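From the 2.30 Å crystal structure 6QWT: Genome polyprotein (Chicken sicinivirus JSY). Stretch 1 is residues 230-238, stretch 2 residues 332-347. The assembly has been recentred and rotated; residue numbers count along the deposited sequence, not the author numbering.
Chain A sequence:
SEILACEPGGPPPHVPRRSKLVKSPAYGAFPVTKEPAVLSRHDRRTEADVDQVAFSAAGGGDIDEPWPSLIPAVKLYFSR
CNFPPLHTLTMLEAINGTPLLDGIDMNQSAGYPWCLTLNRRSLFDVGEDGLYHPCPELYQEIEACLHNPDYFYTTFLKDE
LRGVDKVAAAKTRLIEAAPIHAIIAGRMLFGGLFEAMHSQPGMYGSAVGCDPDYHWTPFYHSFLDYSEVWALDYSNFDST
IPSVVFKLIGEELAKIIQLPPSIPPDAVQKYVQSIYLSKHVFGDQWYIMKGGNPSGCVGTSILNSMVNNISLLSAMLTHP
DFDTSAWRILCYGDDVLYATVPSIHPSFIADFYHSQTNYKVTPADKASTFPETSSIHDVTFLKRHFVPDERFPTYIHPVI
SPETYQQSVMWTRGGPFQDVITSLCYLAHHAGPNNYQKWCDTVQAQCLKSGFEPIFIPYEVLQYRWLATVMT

Stretch 1 230-238: WALDYSNFD
Stretch 2 (332-347) YGDDVLYATVPSIHPS

Three carboxylates crowd one end of this contact: Asp 233 OD2 lies 3.3 Å from Asp 335 OD1 and 3.8 Å from Asp 334 OD1. The strand starting at Trp 230 runs antiparallel to strand 335-340, their directions differing by 147°. Trp 230 pairs with Tyr 338 (Trp 230 N to Tyr 338 O 2.9 Å, Tyr 338 N to Trp 230 O 3.0 Å). The next bonded pair is weak in both directions: Leu 232 N donates to Val 336 O at 3.3 Å. Val 336 N donates to Leu 232 O at 3.5 Å. Ala 231 and Leu 337 form the intervening non-hydrogen-bonded pair, CA to CA 4.7 Å.

On the face carrying Trp 230, Leu 232, Val 336 and Tyr 338, the buried indole (chi1 m, chi2 99°) is the anchor. Its NE1 donates to Ser 343 OG at 3.0 Å, while Pro 346 CD packs over its six-membered ring, 3.6 Å from the centroid; tryptophan suits the place because one ring system offers both an N-H at its edge and a broad face. Tyr 338 (chi1 p) receives Trp 230 CB over its ring, and its OH donates to Ile 344 O at 2.8 Å, tying the strand to the loop after it.

Within the type II' turn from Tyr 332 to Asp 335, where Gly 333 has phi 67°, a value that favours glycine, Asp 334 (chi1 p) accepts from water 1, OD2 to O 2.5 Å. That water also joins Tyr 234 O (2.4 Å) and Phe 237 N (3.0 Å).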

ATOM      1  N   TRP A 230     -13.751 -13.715  -4.398  1.00 25.00           N
ATOM      2  CA  TRP A 230     -12.546 -13.892  -5.196  1.00 27.21           C
ATOM      3  C   TRP A 230     -11.439 -12.962  -4.722  1.00 31.28           C
ATOM      4  O   TRP A 230     -11.693 -11.815  -4.338  1.00 24.95           O
ATOM      5  CB  TRP A 230     -12.832 -13.643  -6.679  1.00 27.59           C
ATOM      6  CG  TRP A 230     -13.854 -14.576  -7.240  1.00 28.22           C
ATOM      7  CD1 TRP A 230     -15.180 -14.319  -7.433  1.00 30.98           C
ATOM      8  CD2 TRP A 230     -13.639 -15.926  -7.670  1.00 29.36           C
ATOM      9  NE1 TRP A 230     -15.804 -15.426  -7.961  1.00 35.09           N
ATOM     10  CE2 TRP A 230     -14.879 -16.425  -8.117  1.00 34.34           C
ATOM     11  CE3 TRP A 230     -12.518 -16.760  -7.721  1.00 30.39           C
ATOM     12  CZ2 TRP A 230     -15.030 -17.720  -8.609  1.00 31.60           C
ATOM     13  CZ3 TRP A 230     -12.671 -18.045  -8.211  1.00 34.36           C
ATOM     14  CH2 TRP A 230     -13.917 -18.512  -8.647  1.00 30.74           C
ATOM     15  N   ALA A 231     -10.209 -13.470  -4.747  1.00 24.73           N
ATOM     16  CA  ALA A 231      -9.017 -12.678  -4.489  1.00 29.56           C
ATOM     17  C   ALA A 231      -8.140 -12.679  -5.731  1.00 29.85           C
ATOM     18  O   ALA A 231      -8.004 -13.707  -6.403  1.00 34.20           O
ATOM     19  CB  ALA A 231      -8.226 -13.223  -3.296  1.00 29.92           C
ATOM     20  N   LEU A 232      -7.559 -11.526  -6.044  1.00 32.97           N
ATOM     21  CA  LEU A 232      -6.585 -11.457  -7.120  1.00 35.29           C
ATOM     22  C   LEU A 232      -5.574 -10.369  -6.807  1.00 36.91           C
ATOM     23  O   LEU A 232      -5.798  -9.504  -5.956  1.00 34.62           O
ATOM     24  CB  LEU A 232      -7.240 -11.211  -8.484  1.00 36.78           C
ATOM     25  CG  LEU A 232      -8.109  -9.974  -8.701  1.00 36.18           C
ATOM     26  CD1 LEU A 232      -7.266  -8.737  -8.975  1.00 33.82           C
ATOM     27  CD2 LEU A 232      -9.076 -10.231  -9.849  1.00 33.55           C
ATOM     28  N   ASP A 233      -4.446 -10.435  -7.503  1.00 39.65           N
ATOM     29  CA  ASP A 233      -3.359  -9.492  -7.322  1.00 40.42           C
ATOM     30  C   ASP A 233      -2.899  -8.999  -8.684  1.00 37.68           C
ATOM     31  O   ASP A 233      -3.040  -9.693  -9.695  1.00 40.54           O
ATOM     32  CB  ASP A 233      -2.187 -10.131  -6.558  1.00 44.75           C
ATOM     33  CG  ASP A 233      -1.178  -9.109  -6.072  1.00 55.48           C
ATOM     34  OD1 ASP A 233      -0.000  -9.186  -6.486  1.00 55.35           O
ATOM     35  OD2 ASP A 233      -1.563  -8.225  -5.276  1.00 55.67           O
ATOM     36  N   TYR A 234      -2.361  -7.789  -8.707  1.00 35.92           N
ATOM     37  CA  TYR A 234      -1.780  -7.225  -9.914  1.00 38.17           C
ATOM     38  C   TYR A 234      -0.270  -7.404  -9.886  1.00 34.39           C
ATOM     39  O   TYR A 234       0.361  -7.296  -8.830  1.00 35.24           O
ATOM     40  CB  TYR A 234      -2.113  -5.738 -10.048  1.00 33.70           C
ATOM     41  CG  TYR A 234      -3.576  -5.410 -10.244  1.00 31.61           C
ATOM     42  CD1 TYR A 234      -4.475  -5.474  -9.185  1.00 30.38           C
ATOM     43  CD2 TYR A 234      -4.054  -5.007 -11.484  1.00 30.07           C
ATOM     44  CE1 TYR A 234      -5.810  -5.163  -9.362  1.00 28.65           C
ATOM     45  CE2 TYR A 234      -5.387  -4.692 -11.671  1.00 27.22           C
ATOM     46  CZ  TYR A 234      -6.261  -4.770 -10.609  1.00 27.34           C
ATOM     47  OH  TYR A 234      -7.587  -4.455 -10.795  1.00 23.05           O
ATOM     48  N   SER A 235       0.306  -7.679 -11.049  1.00 31.03           N
ATOM     49  CA  SER A 235       1.747  -7.591 -11.237  1.00 36.71           C
ATOM     50  C   SER A 235       2.066  -6.246 -11.870  1.00 36.68           C
ATOM     51  O   SER A 235       1.474  -5.881 -12.893  1.00 45.57           O
ATOM     52  CB  SER A 235       2.264  -8.737 -12.108  1.00 39.68           C
ATOM     53  OG  SER A 235       1.330  -9.079 -13.117  1.00 38.39           O
ATOM     54  N   ASN A 236       2.978  -5.499 -11.245  1.00 38.56           N
ATOM     55  CA  ASN A 236       3.398  -4.181 -11.735  1.00 39.28           C
ATOM     56  C   ASN A 236       2.222  -3.205 -11.800  1.00 35.74           C
ATOM     57  O   ASN A 236       2.079  -2.438 -12.754  1.00 34.85           O
ATOM     58  CB  ASN A 236       4.091  -4.291 -13.097  1.00 33.77           C
ATOM     59  CG  ASN A 236       4.924  -5.551 -13.224  1.00 36.93           C
ATOM     60  OD1 ASN A 236       5.970  -5.686 -12.586  1.00 41.15           O
ATOM     61  ND2 ASN A 236       4.465  -6.483 -14.052  1.00 36.06           N
ATOM     62  N   PHE A 237       1.376  -3.237 -10.766  1.00 35.55           N
ATOM     63  CA  PHE A 237       0.238  -2.325 -10.690  1.00 29.24           C
ATOM     64  C   PHE A 237       0.685  -0.869 -10.735  1.00 31.33           C
ATOM     65  O   PHE A 237       0.056  -0.038 -11.401  1.00 27.46           O
ATOM     66  CB  PHE A 237      -0.554  -2.604  -9.411  1.00 32.20           C
ATOM     67  CG  PHE A 237      -1.883  -1.902  -9.340  1.00 27.91           C
ATOM     68  CD1 PHE A 237      -2.810  -2.032 -10.364  1.00 25.83           C
ATOM     69  CD2 PHE A 237      -2.209  -1.125  -8.239  1.00 30.22           C
ATOM     70  CE1 PHE A 237      -4.037  -1.391 -10.295  1.00 26.14           C
ATOM     71  CE2 PHE A 237      -3.434  -0.482  -8.163  1.00 29.71           C
ATOM     72  CZ  PHE A 237      -4.350  -0.615  -9.192  1.00 28.15           C
ATOM     73  N   ASP A 238       1.778  -0.542 -10.041  1.00 31.98           N
ATOM     74  CA  ASP A 238       2.246   0.837  -9.954  1.00 37.45           C
ATOM     75  C   ASP A 238       2.792   1.367 -11.272  1.00 38.89           C
ATOM     76  O   ASP A 238       2.993   2.580 -11.394  1.00 38.80           O
ATOM     77  CB  ASP A 238       3.311   0.955  -8.862  1.00 41.52           C
ATOM     78  CG  ASP A 238       2.813   0.469  -7.514  1.00 46.01           C
ATOM     79  OD1 ASP A 238       1.760   0.962  -7.057  1.00 44.42           O
ATOM     80  OD2 ASP A 238       3.470  -0.411  -6.918  1.00 51.38           O
ATOM     81  N   TYR A 332      -6.818  -2.884  -1.143  1.00 25.05           N
ATOM     82  CA  TYR A 332      -5.694  -2.220  -0.477  1.00 28.56           C
ATOM     83  C   TYR A 332      -4.527  -2.272  -1.457  1.00 27.81           C
ATOM     84  O   TYR A 332      -3.884  -3.315  -1.605  1.00 32.14           O
ATOM     85  CB  TYR A 332      -5.334  -2.875   0.854  1.00 27.91           C
ATOM     86  CG  TYR A 332      -4.557  -1.965   1.800  1.00 32.57           C
ATOM     87  CD1 TYR A 332      -4.936  -1.822   3.133  1.00 32.26           C
ATOM     88  CD2 TYR A 332      -3.449  -1.248   1.359  1.00 35.18           C
ATOM     89  CE1 TYR A 332      -4.233  -0.991   3.995  1.00 34.28           C
ATOM     90  CE2 TYR A 332      -2.743  -0.415   2.211  1.00 35.46           C
ATOM     91  CZ  TYR A 332      -3.139  -0.291   3.526  1.00 37.04           C
ATOM     92  OH  TYR A 332      -2.437   0.536   4.372  1.00 41.51           O
ATOM     93  N   GLY A 333      -4.251  -1.150  -2.114  1.00 29.82           N
ATOM     94  CA  GLY A 333      -3.222  -1.143  -3.145  1.00 36.60           C
ATOM     95  C   GLY A 333      -3.649  -1.994  -4.325  1.00 35.42           C
ATOM     96  O   GLY A 333      -4.724  -1.806  -4.903  1.00 34.90           O
ATOM     97  N   ASP A 334      -2.810  -2.946  -4.702  1.00 33.62           N
ATOM     98  CA  ASP A 334      -3.175  -3.878  -5.757  1.00 38.31           C
ATOM     99  C   ASP A 334      -3.878  -5.116  -5.213  1.00 37.25           C
ATOM    100  O   ASP A 334      -4.285  -5.972  -6.001  1.00 35.32           O
ATOM    101  CB  ASP A 334      -1.932  -4.284  -6.549  1.00 37.99           C
ATOM    102  CG  ASP A 334      -0.774  -4.640  -5.653  1.00 42.38           C
ATOM    103  OD1 ASP A 334      -0.949  -4.595  -4.418  1.00 43.74           O
ATOM    104  OD2 ASP A 334       0.313  -4.956  -6.180  1.00 50.67           O
ATOM    105  N   ASP A 335      -4.031  -5.228  -3.892  1.00 35.79           N
ATOM    106  CA  ASP A 335      -4.716  -6.365  -3.293  1.00 31.68           C
ATOM    107  C   ASP A 335      -6.224  -6.142  -3.327  1.00 28.77           C
ATOM    108  O   ASP A 335      -6.701  -5.040  -3.050  1.00 26.56           O
ATOM    109  CB  ASP A 335      -4.243  -6.583  -1.858  1.00 33.87           C
ATOM    110  CG  ASP A 335      -2.794  -6.999  -1.786  1.00 42.27           C
ATOM    111  OD1 ASP A 335      -2.493  -8.168  -2.104  1.00 38.93           O
ATOM    112  OD2 ASP A 335      -1.959  -6.151  -1.421  1.00 45.90           O
ATOM    113  N   VAL A 336      -6.971  -7.194  -3.664  1.00 26.88           N
ATOM    114  CA  VAL A 336      -8.384  -7.078  -4.006  1.00 30.45           C
ATOM    115  C   VAL A 336      -9.130  -8.290  -3.491  1.00 26.36           C
ATOM    116  O   VAL A 336      -8.725  -9.438  -3.711  1.00 26.94           O
ATOM    117  CB  VAL A 336      -8.628  -6.958  -5.523  1.00 28.16           C
ATOM    118  CG1 VAL A 336     -10.133  -7.145  -5.794  1.00 28.33           C
ATOM    119  CG2 VAL A 336      -8.119  -5.643  -6.026  1.00 28.14           C
ATOM    120  N   LEU A 337     -10.255  -8.013  -2.847  1.00 25.12           N
ATOM    121  CA  LEU A 337     -11.335  -8.973  -2.736  1.00 24.12           C
ATOM    122  C   LEU A 337     -12.555  -8.439  -3.474  1.00 24.72           C
ATOM    123  O   LEU A 337     -12.850  -7.243  -3.411  1.00 28.31           O
ATOM    124  CB  LEU A 337     -11.707  -9.266  -1.269  1.00 24.11           C
ATOM    125  CG  LEU A 337     -10.639  -9.825  -0.328  1.00 26.17           C
ATOM    126  CD1 LEU A 337     -11.251 -10.055   1.054  1.00 22.80           C
ATOM    127  CD2 LEU A 337     -10.073 -11.112  -0.887  1.00 24.27           C
ATOM    128  N   TYR A 338     -13.280  -9.318  -4.166  1.00 23.69           N
ATOM    129  CA  TYR A 338     -14.525  -8.896  -4.799  1.00 27.12           C
ATOM    130  C   TYR A 338     -15.499 -10.063  -4.821  1.00 26.33           C
ATOM    131  O   TYR A 338     -15.110 -11.231  -4.728  1.00 22.95           O
ATOM    132  CB  TYR A 338     -14.285  -8.339  -6.211  1.00 22.98           C
ATOM    133  CG  TYR A 338     -14.104  -9.371  -7.305  1.00 23.75           C
ATOM    134  CD1 TYR A 338     -15.203  -9.924  -7.951  1.00 22.68           C
ATOM    135  CD2 TYR A 338     -12.835  -9.763  -7.719  1.00 24.09           C
ATOM    136  CE1 TYR A 338     -15.047 -10.855  -8.958  1.00 22.81           C
ATOM    137  CE2 TYR A 338     -12.673 -10.694  -8.727  1.00 24.65           C
ATOM    138  CZ  TYR A 338     -13.783 -11.237  -9.342  1.00 26.41           C
ATOM    139  OH  TYR A 338     -13.627 -12.163 -10.349  1.00 27.51           O
ATOM    140  N   ALA A 339     -16.778  -9.722  -4.941  1.00 25.21           N
ATOM    141  CA  ALA A 339     -17.845 -10.702  -5.036  1.00 28.41           C
ATOM    142  C   ALA A 339     -19.008 -10.063  -5.775  1.00 26.29           C
ATOM    143  O   ALA A 339     -19.334  -8.896  -5.535  1.00 24.63           O
ATOM    144  CB  ALA A 339     -18.279 -11.181  -3.647  1.00 23.69           C
ATOM    145  N   THR A 340     -19.617 -10.826  -6.678  1.00 27.91           N
ATOM    146  CA  THR A 340     -20.780 -10.378  -7.430  1.00 27.11           C
ATOM    147  C   THR A 340     -21.843 -11.468  -7.428  1.00 26.98           C
ATOM    148  O   THR A 340     -21.543 -12.652  -7.262  1.00 29.94           O
ATOM    149  CB  THR A 340     -20.430 -10.026  -8.886  1.00 21.96           C
ATOM    150  OG1 THR A 340     -19.989 -11.205  -9.571  1.00 27.89           O
ATOM    151  CG2 THR A 340     -19.337  -8.966  -8.947  1.00 22.41           C
ATOM    152  N   VAL A 341     -23.093 -11.049  -7.608  1.00 27.29           N
ATOM    153  CA  VAL A 341     -24.209 -11.970  -7.807  1.00 29.02           C
ATOM    154  C   VAL A 341     -24.907 -11.587  -9.107  1.00 31.64           C
ATOM    155  O   VAL A 341     -25.523 -10.513  -9.179  1.00 29.65           O
ATOM    156  CB  VAL A 341     -25.188 -11.945  -6.621  1.00 32.23           C
ATOM    157  CG1 VAL A 341     -26.396 -12.815  -6.927  1.00 30.69           C
ATOM    158  CG2 VAL A 341     -24.505 -12.413  -5.346  1.00 33.11           C
ATOM    159  N   PRO A 342     -24.839 -12.415 -10.162  1.00 29.96           N
ATOM    160  CA  PRO A 342     -24.132 -13.700 -10.224  1.00 29.12           C
ATOM    161  C   PRO A 342     -22.610 -13.556 -10.198  1.00 30.15           C
ATOM    162  O   PRO A 342     -22.081 -12.480 -10.476  1.00 32.88           O
ATOM    163  CB  PRO A 342     -24.596 -14.289 -11.560  1.00 29.23           C
ATOM    164  CG  PRO A 342     -24.955 -13.101 -12.386  1.00 27.97           C
ATOM    165  CD  PRO A 342     -25.546 -12.116 -11.422  1.00 32.30           C
ATOM    166  N   SER A 343     -21.922 -14.644  -9.865  1.00 26.10           N
ATOM    167  CA  SER A 343     -20.478 -14.598  -9.682  1.00 28.09           C
ATOM    168  C   SER A 343     -19.770 -14.435 -11.022  1.00 33.93           C
ATOM    169  O   SER A 343     -20.034 -15.180 -11.971  1.00 34.85           O
ATOM    170  CB  SER A 343     -19.999 -15.867  -8.980  1.00 30.66           C
ATOM    171  OG  SER A 343     -18.591 -15.868  -8.836  1.00 37.27           O
ATOM    172  N   ILE A 344     -18.869 -13.461 -11.094  1.00 30.17           N
ATOM    173  CA  ILE A 344     -18.033 -13.238 -12.267  1.00 27.56           C
ATOM    174  C   ILE A 344     -16.654 -13.812 -11.975  1.00 28.25           C
ATOM    175  O   ILE A 344     -15.996 -13.405 -11.009  1.00 30.14           O
ATOM    176  CB  ILE A 344     -17.953 -11.747 -12.628  1.00 27.93           C
ATOM    177  CG1 ILE A 344     -19.337 -11.219 -13.010  1.00 29.90           C
ATOM    178  CG2 ILE A 344     -16.962 -11.524 -13.761  1.00 28.10           C
ATOM    179  CD1 ILE A 344     -19.350  -9.772 -13.449  1.00 28.70           C
ATOM    180  N   HIS A 345     -16.221 -14.761 -12.796  1.00 29.40           N
ATOM    181  CA  HIS A 345     -14.952 -15.429 -12.552  1.00 31.97           C
ATOM    182  C   HIS A 345     -13.793 -14.492 -12.888  1.00 29.73           C
ATOM    183  O   HIS A 345     -13.876 -13.720 -13.848  1.00 29.50           O
ATOM    184  CB  HIS A 345     -14.862 -16.708 -13.385  1.00 29.63           C
ATOM    185  CG  HIS A 345     -13.823 -17.675 -12.909  1.00 35.70           C
ATOM    186  ND1 HIS A 345     -12.508 -17.618 -13.324  1.00 38.10           N
ATOM    187  CD2 HIS A 345     -13.908 -18.733 -12.068  1.00 34.48           C
ATOM    188  CE1 HIS A 345     -11.828 -18.596 -12.754  1.00 37.11           C
ATOM    189  NE2 HIS A 345     -12.653 -19.287 -11.987  1.00 36.07           N
ATOM    190  N   PRO A 346     -12.705 -14.525 -12.113  1.00 32.06           N
ATOM    191  CA  PRO A 346     -11.553 -13.662 -12.426  1.00 31.18           C
ATOM    192  C   PRO A 346     -10.928 -13.952 -13.777  1.00 33.15           C
ATOM    193  O   PRO A 346     -10.153 -13.121 -14.269  1.00 32.54           O
ATOM    194  CB  PRO A 346     -10.572 -13.945 -11.278  1.00 29.80           C
ATOM    195  CG  PRO A 346     -11.033 -15.228 -10.672  1.00 33.69           C
ATOM    196  CD  PRO A 346     -12.515 -15.259 -10.853  1.00 30.21           C
ATOM    197  N   SER A 347     -11.225 -15.101 -14.388  1.00 34.64           N
ATOM    198  CA  SER A 347     -10.822 -15.330 -15.773  1.00 34.15           C
ATOM    199  C   SER A 347     -11.383 -14.250 -16.686  1.00 31.59           C
ATOM    200  O   SER A 347     -10.677 -13.736 -17.563  1.00 28.41           O
ATOM    201  CB  SER A 347     -11.292 -16.707 -16.237  1.00 30.05           C
ATOM    202  OG  SER A 347     -10.317 -17.692 -15.962  1.00 48.70           O
TER
HETATM  203  O   HOH W   1       1.362  -5.123  -8.434  1.00 31.59           O